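Long-range contacts in pseudoalteromonas arctica PAMC 21717 (Pseudoalteromonas arctica, PDB 5YL7), which cleaves peptide bonds as a cold-active serine protease of the subtilase family: residues A[29-34]-A[121-126]; A[38-43]-A[145-150]; A[81-86]-A[95-100]. One frame throughout, in Å; residues are numbered along the deposited sequence.

Contact 1. Residues A[29-34]-A[121-126]; sequences TATGSG and VAYNAK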
# COMPACT_ATOMS: atom_id res chain seq x y z
N THR A 29 -4.23 5.76 21.03
CA THR A 29 -5.24 6.75 20.69
C THR A 29 -6.06 6.34 19.47
O THR A 29 -7.22 6.69 19.28
CB THR A 29 -4.46 8.16 20.32
OG1 THR A 29 -3.82 8.59 21.56
CG2 THR A 29 -5.37 9.18 19.96
N ALA A 30 -5.40 5.71 18.43
CA ALA A 30 -6.12 5.44 17.16
C ALA A 30 -5.58 4.13 16.62
O ALA A 30 -4.38 3.87 16.60
CB ALA A 30 -5.86 6.56 16.15
N THR A 31 -6.49 3.40 16.00
CA THR A 31 -6.22 2.09 15.36
C THR A 31 -6.88 1.95 13.97
O THR A 31 -6.75 0.88 13.34
CB THR A 31 -6.68 0.95 16.25
OG1 THR A 31 -8.09 1.12 16.51
CG2 THR A 31 -5.87 0.95 17.55
N GLY A 32 -7.57 2.96 13.53
CA GLY A 32 -8.30 2.90 12.26
C GLY A 32 -9.70 2.50 12.31
O GLY A 32 -10.34 2.33 11.29
N SER A 33 -10.26 2.38 13.54
CA SER A 33 -11.72 1.96 13.64
C SER A 33 -12.62 2.87 12.84
O SER A 33 -12.52 4.08 12.92
CB SER A 33 -12.16 2.14 15.07
OG SER A 33 -11.43 1.36 15.94
N GLY A 34 -13.48 2.25 11.99
CA GLY A 34 -14.43 2.98 11.22
C GLY A 34 -13.91 3.49 9.87
O GLY A 34 -14.68 4.12 9.13
N VAL A 121 -0.88 -1.89 10.50
CA VAL A 121 -0.73 -0.51 10.95
C VAL A 121 -2.03 0.06 11.42
O VAL A 121 -2.08 0.73 12.47
CB VAL A 121 -0.13 0.32 9.79
CG1 VAL A 121 -0.11 1.79 10.15
CG2 VAL A 121 1.27 -0.17 9.46
N ALA A 122 -3.08 -0.10 10.64
CA ALA A 122 -4.43 0.38 10.97
C ALA A 122 -5.31 -0.82 11.16
O ALA A 122 -6.23 -1.08 10.40
CB ALA A 122 -4.96 1.33 9.92
N TYR A 123 -5.06 -1.57 12.26
CA TYR A 123 -5.58 -2.91 12.42
C TYR A 123 -7.08 -2.97 12.75
O TYR A 123 -7.65 -4.09 12.64
CB TYR A 123 -4.76 -3.72 13.39
CG TYR A 123 -4.62 -3.15 14.77
CD1 TYR A 123 -5.65 -3.25 15.71
CD2 TYR A 123 -3.48 -2.57 15.18
CE1 TYR A 123 -5.48 -2.82 17.03
CE2 TYR A 123 -3.30 -2.09 16.46
CZ TYR A 123 -4.31 -2.27 17.37
OH TYR A 123 -4.07 -1.88 18.70
N ASN A 124 -7.70 -1.85 13.07
CA ASN A 124 -9.19 -1.83 13.21
C ASN A 124 -9.88 -1.16 12.04
O ASN A 124 -11.08 -1.04 12.03
CB ASN A 124 -9.59 -1.20 14.54
CG ASN A 124 -9.40 -2.11 15.71
OD1 ASN A 124 -9.51 -3.31 15.63
ND2 ASN A 124 -8.94 -1.51 16.80
N ALA A 125 -9.09 -0.79 10.98
CA ALA A 125 -9.68 -0.38 9.72
C ALA A 125 -10.13 -1.61 8.99
O ALA A 125 -9.85 -2.74 9.35
CB ALA A 125 -8.69 0.43 8.91
N LYS A 126 -10.75 -1.41 7.82
CA LYS A 126 -11.07 -2.46 6.90
C LYS A 126 -10.52 -2.14 5.51
O LYS A 126 -10.41 -0.91 5.16
CB LYS A 126 -12.57 -2.65 6.75
CG LYS A 126 -13.24 -3.00 8.03
CD LYS A 126 -12.94 -4.40 8.45
CE LYS A 126 -14.11 -5.00 9.32
NZ LYS A 126 -14.13 -4.37 10.62
O HOH W 1 -13.56 -0.55 11.17
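Thr31 and Asn124 carry this contact, in which the loop 29-34 receives a type I beta turn running from Ala122 to Ala125. Their side chains lie side by side and point the same way, and the amide ND2 of Asn124 donates to Thr31 OG1 at 2.8 Å, with the hydroxyl oxygen close to the amide plane. Thr31 OG1 stands between its own backbone N and carbonyl carbon (chi1 58°), while CG2 is anti to the carbonyl carbon and lies 3.5 Å from Tyr123 OH. Thr31 CB sits over one face of the Tyr123 ring, nearer the rim than the centre, a CH-pi contact. The main chain adds a second bond, Asn124 N to Thr31 O at 2.9 Å, so the Asn124 backbone and side chain both grip Thr31. The fit is also close at Gly32, where a CB would come to about 3.0 Å from both Ala122 CB and Ala125 CB. Its carbonyl O also lies 3.2 Å from Ala125 CA in a CA-H...O contact. Toward Ser33 and Gly34 the join is looser. Ser33 OG merely rests 3.4 Å from Asn124 CB, and beyond it a water takes over, accepting from Gly34 N and donating to Asn124 O at 2.7 Å. Behind the loop, helix 280-297 contributes Gln296, whose OE1 accepts from Thr31 N and Gly32 N, and it also covers Ala122 with Ala292 and Leu293. Trp27, at the end of helix 23-27, packs edge-to-face with Tyr123. Both segments lead into adjacent parallel strands of the central sheet, 36-41 and 126-131, and Lys126 already pairs through its backbone with Val35 and Val37.

Contact 2. Residues A[38-43]-A[145-150]; sequences AVLDTG and DGIIWA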
# COMPACT_ATOMS: atom_id res chain seq x y z
N ALA A 38 -8.80 1.42 0.54
CA ALA A 38 -8.80 0.63 -0.71
C ALA A 38 -7.37 0.33 -1.10
O ALA A 38 -6.55 1.26 -1.19
CB ALA A 38 -9.60 1.35 -1.77
N VAL A 39 -7.07 -0.92 -1.36
CA VAL A 39 -5.73 -1.37 -1.77
C VAL A 39 -5.83 -1.77 -3.22
O VAL A 39 -6.51 -2.76 -3.56
CB VAL A 39 -5.23 -2.50 -0.89
CG1 VAL A 39 -4.01 -3.13 -1.47
CG2 VAL A 39 -5.00 -2.01 0.50
N LEU A 40 -5.25 -0.96 -4.12
CA LEU A 40 -5.31 -1.17 -5.57
C LEU A 40 -4.09 -1.93 -5.97
O LEU A 40 -2.99 -1.36 -5.91
CB LEU A 40 -5.40 0.18 -6.30
CG LEU A 40 -6.79 0.78 -6.43
CD1 LEU A 40 -7.42 1.07 -5.08
CD2 LEU A 40 -6.72 2.08 -7.23
N ASP A 41 -4.21 -3.21 -6.29
CA ASP A 41 -3.05 -4.09 -6.33
C ASP A 41 -3.40 -5.33 -7.10
O ASP A 41 -4.32 -5.35 -7.97
CB ASP A 41 -2.55 -4.30 -4.87
CG ASP A 41 -1.12 -4.47 -4.78
OD1 ASP A 41 -0.57 -5.46 -5.31
OD2 ASP A 41 -0.43 -3.68 -4.10
N THR A 42 -2.71 -6.44 -6.77
CA THR A 42 -2.88 -7.70 -7.49
C THR A 42 -4.10 -8.51 -7.02
O THR A 42 -4.33 -9.59 -7.56
CB THR A 42 -1.60 -8.57 -7.41
OG1 THR A 42 -1.45 -9.01 -6.01
CG2 THR A 42 -0.37 -7.85 -7.82
N GLY A 43 -4.83 -7.99 -6.05
CA GLY A 43 -5.83 -8.74 -5.36
C GLY A 43 -5.37 -9.30 -4.07
O GLY A 43 -4.29 -8.91 -3.58
N ASP A 145 -9.98 3.45 -13.36
CA ASP A 145 -11.33 3.08 -12.95
C ASP A 145 -11.38 2.55 -11.50
O ASP A 145 -12.31 2.76 -10.75
CB ASP A 145 -11.94 2.14 -13.95
CG ASP A 145 -12.36 2.79 -15.22
OD1 ASP A 145 -12.52 4.05 -15.24
OD2 ASP A 145 -12.65 2.05 -16.19
N GLY A 146 -10.29 1.83 -11.13
CA GLY A 146 -10.17 1.42 -9.76
C GLY A 146 -10.15 2.55 -8.73
O GLY A 146 -10.77 2.48 -7.69
N ILE A 147 -9.37 3.59 -9.11
CA ILE A 147 -9.29 4.79 -8.24
C ILE A 147 -10.67 5.43 -8.11
O ILE A 147 -11.13 5.70 -7.00
CB ILE A 147 -8.32 5.81 -8.84
CG1 ILE A 147 -6.85 5.26 -8.86
CG2 ILE A 147 -8.43 7.15 -8.18
CD1 ILE A 147 -5.89 6.07 -9.70
N ILE A 148 -11.32 5.59 -9.25
CA ILE A 148 -12.69 6.20 -9.22
C ILE A 148 -13.64 5.39 -8.34
O ILE A 148 -14.27 5.93 -7.41
CB ILE A 148 -13.22 6.32 -10.66
CG1 ILE A 148 -12.38 7.32 -11.45
CG2 ILE A 148 -14.72 6.74 -10.64
CD1 ILE A 148 -12.56 7.17 -12.93
N TRP A 149 -13.71 4.09 -8.65
CA TRP A 149 -14.68 3.24 -7.91
C TRP A 149 -14.37 3.18 -6.42
O TRP A 149 -15.24 3.15 -5.57
CB TRP A 149 -14.71 1.84 -8.58
CG TRP A 149 -15.72 0.91 -7.98
CD1 TRP A 149 -17.08 0.83 -8.31
CD2 TRP A 149 -15.51 -0.05 -6.94
NE1 TRP A 149 -17.63 -0.15 -7.55
CE2 TRP A 149 -16.75 -0.68 -6.67
CE3 TRP A 149 -14.41 -0.43 -6.18
CZ2 TRP A 149 -16.88 -1.69 -5.75
CZ3 TRP A 149 -14.60 -1.40 -5.23
CH2 TRP A 149 -15.82 -2.01 -5.01
N ALA A 150 -13.07 3.05 -6.10
CA ALA A 150 -12.63 2.92 -4.73
C ALA A 150 -13.10 4.09 -3.90
O ALA A 150 -13.42 3.95 -2.72
CB ALA A 150 -11.15 2.88 -4.64
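Gly146 opens the helical side of the contact by offering bare backbone to Leu40: its C atom lies 3.8 Å from Leu40 CD2, and a CB on Gly146 would approach that methyl to 3.6 Å. At Ile147 the CB points away from the strand, but CG1 is anti to the carbonyl carbon (chi1 -65°) and lies 3.6 Å from the same Leu40 CD2. The two side chains cross at about a right angle, and Leu40 CD2 also comes near Ile147 N. One turn on, Ala150 points its methyl at the strand. Its CB meets Ala38 CB at 3.6 Å and reaches Leu40 CD1 at 4.2 Å, so Leu40 touches the helix with both branches. The interface is buried, and no polar side chain takes part in it. Strand 38-41 and helix 145-150 run antiparallel at 168° with their axes 9.5 Å apart, consistent with the small residues Ala38, Gly146 and Ala150 between them. Helix 140-150 belongs to the beta-alpha-beta crossover from strand 126-131 to strand 167-170, the alpha/beta layering of subtilases. It spans strand 36-41, which lies between those two in the sheet; Ile168 and Met170 of strand 167-170 and Val130 of strand 126-131 pack around Leu40.

Contact 3. Residues A[81-86]-A[95-100]; sequences GDAVAA and QNSSWH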
# COMPACT_ATOMS: atom_id res chain seq x y z
N GLY A 81 -3.06 -15.44 -8.82
CA GLY A 81 -1.67 -15.56 -9.03
C GLY A 81 -1.19 -14.92 -10.32
O GLY A 81 -1.77 -15.16 -11.36
N ASP A 82 -0.15 -14.14 -10.21
CA ASP A 82 0.41 -13.36 -11.36
C ASP A 82 1.68 -13.93 -11.90
O ASP A 82 2.39 -13.26 -12.68
CB ASP A 82 0.48 -11.86 -11.02
CG ASP A 82 1.46 -11.57 -9.99
OD1 ASP A 82 2.21 -12.47 -9.55
OD2 ASP A 82 1.58 -10.44 -9.48
N ALA A 83 2.00 -15.17 -11.58
CA ALA A 83 3.14 -15.85 -12.15
C ALA A 83 3.08 -15.80 -13.66
O ALA A 83 2.05 -15.94 -14.27
CB ALA A 83 3.22 -17.33 -11.73
N VAL A 84 4.30 -15.65 -14.23
CA VAL A 84 4.46 -15.63 -15.70
C VAL A 84 5.62 -16.57 -16.10
O VAL A 84 6.63 -16.64 -15.47
CB VAL A 84 4.64 -14.18 -16.23
CG1 VAL A 84 3.35 -13.43 -16.19
CG2 VAL A 84 5.75 -13.50 -15.56
N ALA A 85 5.43 -17.08 -17.30
CA ALA A 85 6.51 -17.90 -17.94
C ALA A 85 7.46 -16.99 -18.63
O ALA A 85 7.11 -15.82 -18.91
CB ALA A 85 5.85 -18.79 -18.92
N ALA A 86 8.66 -17.52 -18.95
CA ALA A 86 9.62 -16.73 -19.71
C ALA A 86 9.02 -16.19 -21.03
O ALA A 86 8.22 -16.87 -21.67
CB ALA A 86 10.81 -17.62 -20.11
N GLN A 95 8.76 -15.80 -13.65
CA GLN A 95 8.57 -15.22 -12.32
C GLN A 95 7.42 -15.95 -11.61
O GLN A 95 6.41 -16.21 -12.18
CB GLN A 95 8.12 -13.75 -12.41
CG GLN A 95 9.10 -12.84 -13.17
CD GLN A 95 10.41 -12.70 -12.42
OE1 GLN A 95 10.40 -12.47 -11.17
NE2 GLN A 95 11.58 -12.89 -13.15
N ASN A 96 7.68 -16.26 -10.35
CA ASN A 96 6.61 -16.78 -9.48
C ASN A 96 5.62 -15.72 -9.11
O ASN A 96 5.84 -14.52 -9.32
CB ASN A 96 7.25 -17.34 -8.22
CG ASN A 96 7.99 -18.67 -8.43
OD1 ASN A 96 7.87 -19.30 -9.45
ND2 ASN A 96 8.53 -19.19 -7.33
N SER A 97 4.48 -16.16 -8.60
CA SER A 97 3.45 -15.18 -8.18
C SER A 97 3.98 -14.34 -7.07
O SER A 97 4.62 -14.73 -6.18
CB SER A 97 2.21 -15.96 -7.77
OG SER A 97 1.57 -16.57 -8.87
N SER A 98 3.59 -13.07 -7.16
CA SER A 98 4.02 -12.06 -6.21
C SER A 98 3.27 -12.06 -4.90
O SER A 98 3.77 -11.65 -3.86
CB SER A 98 3.90 -10.62 -6.80
OG SER A 98 2.58 -10.26 -7.00
N TRP A 99 1.99 -12.41 -4.97
CA TRP A 99 1.06 -12.21 -3.82
C TRP A 99 1.20 -10.81 -3.23
O TRP A 99 0.99 -10.56 -2.07
CB TRP A 99 1.19 -13.27 -2.74
CG TRP A 99 1.23 -14.62 -3.34
CD1 TRP A 99 2.28 -15.52 -3.32
CD2 TRP A 99 0.20 -15.24 -4.11
NE1 TRP A 99 1.95 -16.65 -4.03
CE2 TRP A 99 0.68 -16.53 -4.53
CE3 TRP A 99 -1.11 -14.91 -4.49
CZ2 TRP A 99 -0.06 -17.34 -5.38
CZ3 TRP A 99 -1.80 -15.69 -5.34
CH2 TRP A 99 -1.27 -16.95 -5.76
N HIS A 100 1.43 -9.81 -4.17
CA HIS A 100 1.82 -8.50 -3.71
C HIS A 100 0.70 -7.83 -2.93
O HIS A 100 0.95 -7.20 -1.89
CB HIS A 100 2.27 -7.72 -4.99
CG HIS A 100 2.83 -6.40 -4.72
ND1 HIS A 100 2.10 -5.26 -4.76
CD2 HIS A 100 4.14 -6.01 -4.57
CE1 HIS A 100 2.90 -4.24 -4.68
NE2 HIS A 100 4.11 -4.63 -4.57
O HOH W 2 0.23 -12.90 -7.30
O HOH W 3 4.88 -12.57 -11.07
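Asp82 CG and Ser98 OG each stand between their own backbone N and carbonyl carbon (chi1 68° and 67°), and these torsions help bring carboxylate and hydroxyl together. Ser98 forms an ST turn, its OG accepting from His100 N just where helix 100-109 begins, with Trp99 at the N-cap position. Asp82 grips Ser98 twice, both oxygens being met on the syn side: OD1 accepts from Ser98 N at 2.8 Å and OD2 from Ser98 OG at 2.7 Å. An alanine in place of Asp82 would probably leave Ser98 N and Ser98 OG without these acceptors, the hydroxyl then less firmly fixed although still bonded by His100 N. That histidine bonds to Asp41 and Ser281, consistent with the subtilase catalytic triad. Next along, Ala83 N donates to Ser97 OG at 3.1 Å, and this hydroxyl also bonds Ser267 O. Farther out, Val84 and Gln95 form a single antiparallel hydrogen-bonded pair, with Val84 CG2 against Gln95 CB at 3.9 Å. At the other end Gly81 CA lies 3.6 Å from Trp99 CH2, while Trp99 NE1 bonds Gly265 O. A water above the rim of the Trp99 ring accepts from both Trp99 N at 3.0 Å and Asp82 N at 3.2 Å.

How the contacts relate
From the N terminus the chain passes 29-34 and enters strand 36-41, so the first halves of contacts 1 and 2 follow each other directly. It then makes the excursion 81-86 to 95-100, which contact 3 closes as a short loop, before 121-126 returns to complete contact 1 and 145-150 to complete contact 2. Contacts 1 and 2 therefore cross, and contact 3 falls within the span of both. Contact 1 joins the loops entering two neighbouring strands, contact 2 lays a helix on the sheet, and contact 3 ties an outer loop to the start of helix 100-109. Contacts 2 and 3 touch at Asp41 and His100, the probable catalytic pair.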